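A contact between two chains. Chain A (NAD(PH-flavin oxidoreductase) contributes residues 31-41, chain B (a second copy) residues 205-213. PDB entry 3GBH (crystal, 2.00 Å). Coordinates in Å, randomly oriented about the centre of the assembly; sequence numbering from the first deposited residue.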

# COMPACT_ATOMS: atom_id res chain seq x y z
N PRO A 31 -6.74 6.31 -3.65
CA PRO A 31 -7.33 5.14 -4.27
C PRO A 31 -8.54 4.63 -3.49
O PRO A 31 -8.55 4.66 -2.26
CB PRO A 31 -6.21 4.10 -4.19
CG PRO A 31 -4.97 4.89 -4.09
CD PRO A 31 -5.32 6.10 -3.31
N ARG A 32 -9.52 4.10 -4.20
CA ARG A 32 -10.73 3.64 -3.54
C ARG A 32 -10.47 2.57 -2.50
O ARG A 32 -11.05 2.60 -1.43
CB ARG A 32 -11.73 3.10 -4.55
CG ARG A 32 -13.13 3.05 -4.01
CD ARG A 32 -14.16 3.06 -5.12
NE ARG A 32 -14.24 4.36 -5.78
CZ ARG A 32 -15.22 4.74 -6.60
NH1 ARG A 32 -16.22 3.91 -6.90
NH2 ARG A 32 -15.19 5.95 -7.14
N GLU A 33 -9.59 1.62 -2.82
CA GLU A 33 -9.27 0.55 -1.89
C GLU A 33 -8.80 1.12 -0.57
O GLU A 33 -9.14 0.61 0.52
CB GLU A 33 -8.21 -0.40 -2.46
N GLU A 34 -8.02 2.20 -0.65
CA GLU A 34 -7.49 2.80 0.56
C GLU A 34 -8.55 3.61 1.35
O GLU A 34 -8.61 3.57 2.57
CB GLU A 34 -6.27 3.64 0.24
CG GLU A 34 -5.63 4.05 1.52
CD GLU A 34 -4.26 4.53 1.33
OE1 GLU A 34 -3.96 5.01 0.20
OE2 GLU A 34 -3.52 4.46 2.33
N MSE A 35 -9.41 4.32 0.64
CA MSE A 35 -10.52 5.02 1.30
C MSE A 35 -11.36 4.01 2.05
O MSE A 35 -11.76 4.23 3.18
CB MSE A 35 -11.36 5.76 0.24
CG MSE A 35 -12.45 6.63 0.85
SE MSE A 35 -11.77 8.09 1.88
CE MSE A 35 -11.35 9.28 0.41
N ASP A 36 -11.62 2.87 1.42
CA ASP A 36 -12.45 1.84 2.04
C ASP A 36 -11.79 1.22 3.27
O ASP A 36 -12.45 0.95 4.26
CB ASP A 36 -12.79 0.76 1.02
CG ASP A 36 -13.92 1.16 0.11
OD1 ASP A 36 -14.49 2.28 0.25
OD2 ASP A 36 -14.23 0.34 -0.77
N GLU A 37 -10.49 0.99 3.20
CA GLU A 37 -9.74 0.60 4.40
C GLU A 37 -9.86 1.61 5.56
O GLU A 37 -10.06 1.22 6.73
CB GLU A 37 -8.28 0.37 4.03
CG GLU A 37 -7.46 -0.14 5.20
CD GLU A 37 -6.07 -0.66 4.78
OE1 GLU A 37 -5.59 -0.37 3.64
OE2 GLU A 37 -5.48 -1.37 5.63
N ILE A 38 -9.73 2.90 5.27
CA ILE A 38 -9.88 3.94 6.29
C ILE A 38 -11.31 3.92 6.87
O ILE A 38 -11.51 3.99 8.09
CB ILE A 38 -9.53 5.35 5.68
CG1 ILE A 38 -8.01 5.46 5.42
CG2 ILE A 38 -10.02 6.48 6.56
CD1 ILE A 38 -7.58 6.62 4.46
N ILE A 39 -12.31 3.84 6.01
CA ILE A 39 -13.71 3.82 6.47
C ILE A 39 -14.01 2.54 7.27
O ILE A 39 -14.69 2.59 8.33
CB ILE A 39 -14.69 4.02 5.31
CG1 ILE A 39 -14.55 5.44 4.72
CG2 ILE A 39 -16.11 3.80 5.82
CD1 ILE A 39 -15.26 5.67 3.36
N THR A 40 -13.46 1.42 6.83
CA THR A 40 -13.62 0.18 7.57
C THR A 40 -13.07 0.33 8.98
O THR A 40 -13.75 -0.05 9.95
CB THR A 40 -12.98 -1.03 6.88
OG1 THR A 40 -13.56 -1.21 5.59
CG2 THR A 40 -13.19 -2.30 7.68
N LYS A 41 -11.87 0.88 9.11
CA LYS A 41 -11.32 1.07 10.43
C LYS A 41 -12.08 2.08 11.25
O LYS A 41 -12.25 1.88 12.43
CB LYS A 41 -9.84 1.43 10.39
CG LYS A 41 -8.97 0.30 9.87
CD LYS A 41 -7.50 0.52 10.25
CE LYS A 41 -6.52 -0.04 9.22
NZ LYS A 41 -6.08 1.05 8.24
N PRO B 205 -21.45 -4.02 6.72
CA PRO B 205 -20.54 -3.97 5.59
C PRO B 205 -20.44 -2.54 5.12
O PRO B 205 -21.46 -1.81 5.17
CB PRO B 205 -21.25 -4.80 4.51
CG PRO B 205 -22.36 -5.48 5.17
CD PRO B 205 -22.68 -4.77 6.42
N ILE B 206 -19.28 -2.10 4.67
CA ILE B 206 -19.12 -0.67 4.41
C ILE B 206 -20.00 -0.20 3.25
O ILE B 206 -20.37 0.98 3.21
CB ILE B 206 -17.64 -0.21 4.25
CG1 ILE B 206 -16.96 -0.91 3.08
CG2 ILE B 206 -16.88 -0.39 5.59
CD1 ILE B 206 -15.73 -0.16 2.59
N ASP B 207 -20.36 -1.10 2.34
CA ASP B 207 -21.32 -0.79 1.27
C ASP B 207 -22.68 -0.27 1.78
O ASP B 207 -23.43 0.36 1.02
CB ASP B 207 -21.61 -2.01 0.41
CG ASP B 207 -20.58 -2.22 -0.66
OD1 ASP B 207 -19.80 -1.29 -0.94
OD2 ASP B 207 -20.57 -3.34 -1.22
N ASP B 208 -22.99 -0.54 3.04
CA ASP B 208 -24.25 -0.05 3.62
C ASP B 208 -24.15 1.30 4.31
O ASP B 208 -25.17 1.87 4.72
CB ASP B 208 -24.80 -1.12 4.57
CG ASP B 208 -25.22 -2.37 3.83
OD1 ASP B 208 -25.66 -2.22 2.67
OD2 ASP B 208 -25.05 -3.50 4.32
N VAL B 209 -22.93 1.83 4.43
CA VAL B 209 -22.71 3.05 5.18
C VAL B 209 -21.99 4.14 4.40
O VAL B 209 -21.96 5.26 4.86
CB VAL B 209 -21.94 2.78 6.48
CG1 VAL B 209 -22.68 1.74 7.34
CG2 VAL B 209 -20.54 2.34 6.21
N ARG B 210 -21.38 3.84 3.25
CA ARG B 210 -20.69 4.87 2.50
C ARG B 210 -20.94 4.70 1.03
O ARG B 210 -21.10 3.58 0.57
CB ARG B 210 -19.17 4.84 2.77
CG ARG B 210 -18.42 3.60 2.23
CD ARG B 210 -17.81 3.83 0.82
NE ARG B 210 -17.17 2.62 0.29
CZ ARG B 210 -17.81 1.63 -0.31
NH1 ARG B 210 -19.14 1.66 -0.45
NH2 ARG B 210 -17.13 0.60 -0.78
N GLU B 211 -20.95 5.81 0.30
CA GLU B 211 -20.97 5.73 -1.14
C GLU B 211 -20.17 6.85 -1.78
O GLU B 211 -20.02 7.91 -1.20
CB GLU B 211 -22.40 5.76 -1.65
CG GLU B 211 -23.07 7.08 -1.55
CD GLU B 211 -24.41 7.11 -2.24
OE1 GLU B 211 -24.58 6.45 -3.27
OE2 GLU B 211 -25.29 7.84 -1.76
N PHE B 212 -19.68 6.62 -2.98
CA PHE B 212 -18.88 7.59 -3.69
C PHE B 212 -19.75 8.42 -4.61
O PHE B 212 -20.50 7.87 -5.37
CB PHE B 212 -17.78 6.88 -4.50
CG PHE B 212 -16.79 6.18 -3.64
CD1 PHE B 212 -15.70 6.84 -3.15
CD2 PHE B 212 -16.97 4.85 -3.29
CE1 PHE B 212 -14.78 6.20 -2.32
CE2 PHE B 212 -16.05 4.20 -2.48
CZ PHE B 212 -14.97 4.88 -1.99
N LEU B 213 -19.62 9.74 -4.56
CA LEU B 213 -20.43 10.66 -5.37
C LEU B 213 -19.58 11.58 -6.23
O LEU B 213 -18.44 11.89 -5.89
CB LEU B 213 -21.31 11.50 -4.45
CG LEU B 213 -22.31 10.71 -3.59
CD1 LEU B 213 -23.06 11.66 -2.68
CD2 LEU B 213 -23.27 9.96 -4.51
OXT LEU B 213 -20.01 12.05 -7.29

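What does the start of the chain B stretch offer to the helix? Pro B205 stays out of reach, but Ile B206, in a short 3-10 segment, points its CA-to-CB bond toward chain A and lies against one turn of helix 32-41. Its CD1 comes within 3.3 Å of Asp A36 CG, its CG2 lies 3.4 Å from Thr A40 OG1, and the same CG2 meets Ile A39 CG2 at 4.3 Å. A branched aliphatic side chain suits this place because its two arms spread over three helix residues. Thr A40 turns its hydroxyl back to its own helix, where OG1 donates to Asp A36 O at 2.8 Å.

How is the charged centre of the contact built? Asp B207 directs its CA-to-CB bond away from chain A and makes no contact there, but it is bonded to the arginine that does: Arg B210 NH1 donates to Asp B207 OD1 at 3.1 Å in a salt bridge within chain B. Across the interface the same guanidinium presents its edge to Asp A36, with Arg B210 NE donating to Asp A36 OD1 at 2.7 Å and Arg B210 NH2 donating to Asp A36 OD2 at 2.9 Å. Both bonds are nearly straight, at 169° and 170°, so the carboxylate and guanidinium meet in a two-pronged salt bridge. The CA-to-CB bond of Asp A36 points sideways to chain B, but the end of the side chain comes nearer. The aliphatic part of Arg B210 is used as well, since its CG packs 3.9 Å from Ile A39 CD1, a buried residue whose CA-to-CB bond points toward chain B.

Why does Phe B212 bury more area than any other residue here? The strand 210-212 runs roughly antiparallel to the helix, and its alternation sends Arg B210 and Phe B212 toward chain A while Glu B211 points away. The phenylalanine ring thus reaches the first turns of the helix, so the helix covers 100 Å² of Phe B212. The guanidinium of Arg A32 lies flat on the ring, with centres 3.9 Å apart and planes only 5° from parallel, a stack that is also a cation-pi contact. Farther back along the same side chain, Arg A32 CD sits 3.8 Å from the centroid of the Phe B212 ring in a CH-pi contact.

What surrounds the rest of that ring? Selenomethionine Met A35, buried and with its CA-to-CB bond toward chain B, brings its CG to 4.0 Å from Phe B212 CE1. At the ring edge, Asp A36 OD1 lies 3.5 Å from Phe B212 CZ, so one carboxylate oxygen touches the aromatic ring while accepting from Arg B210.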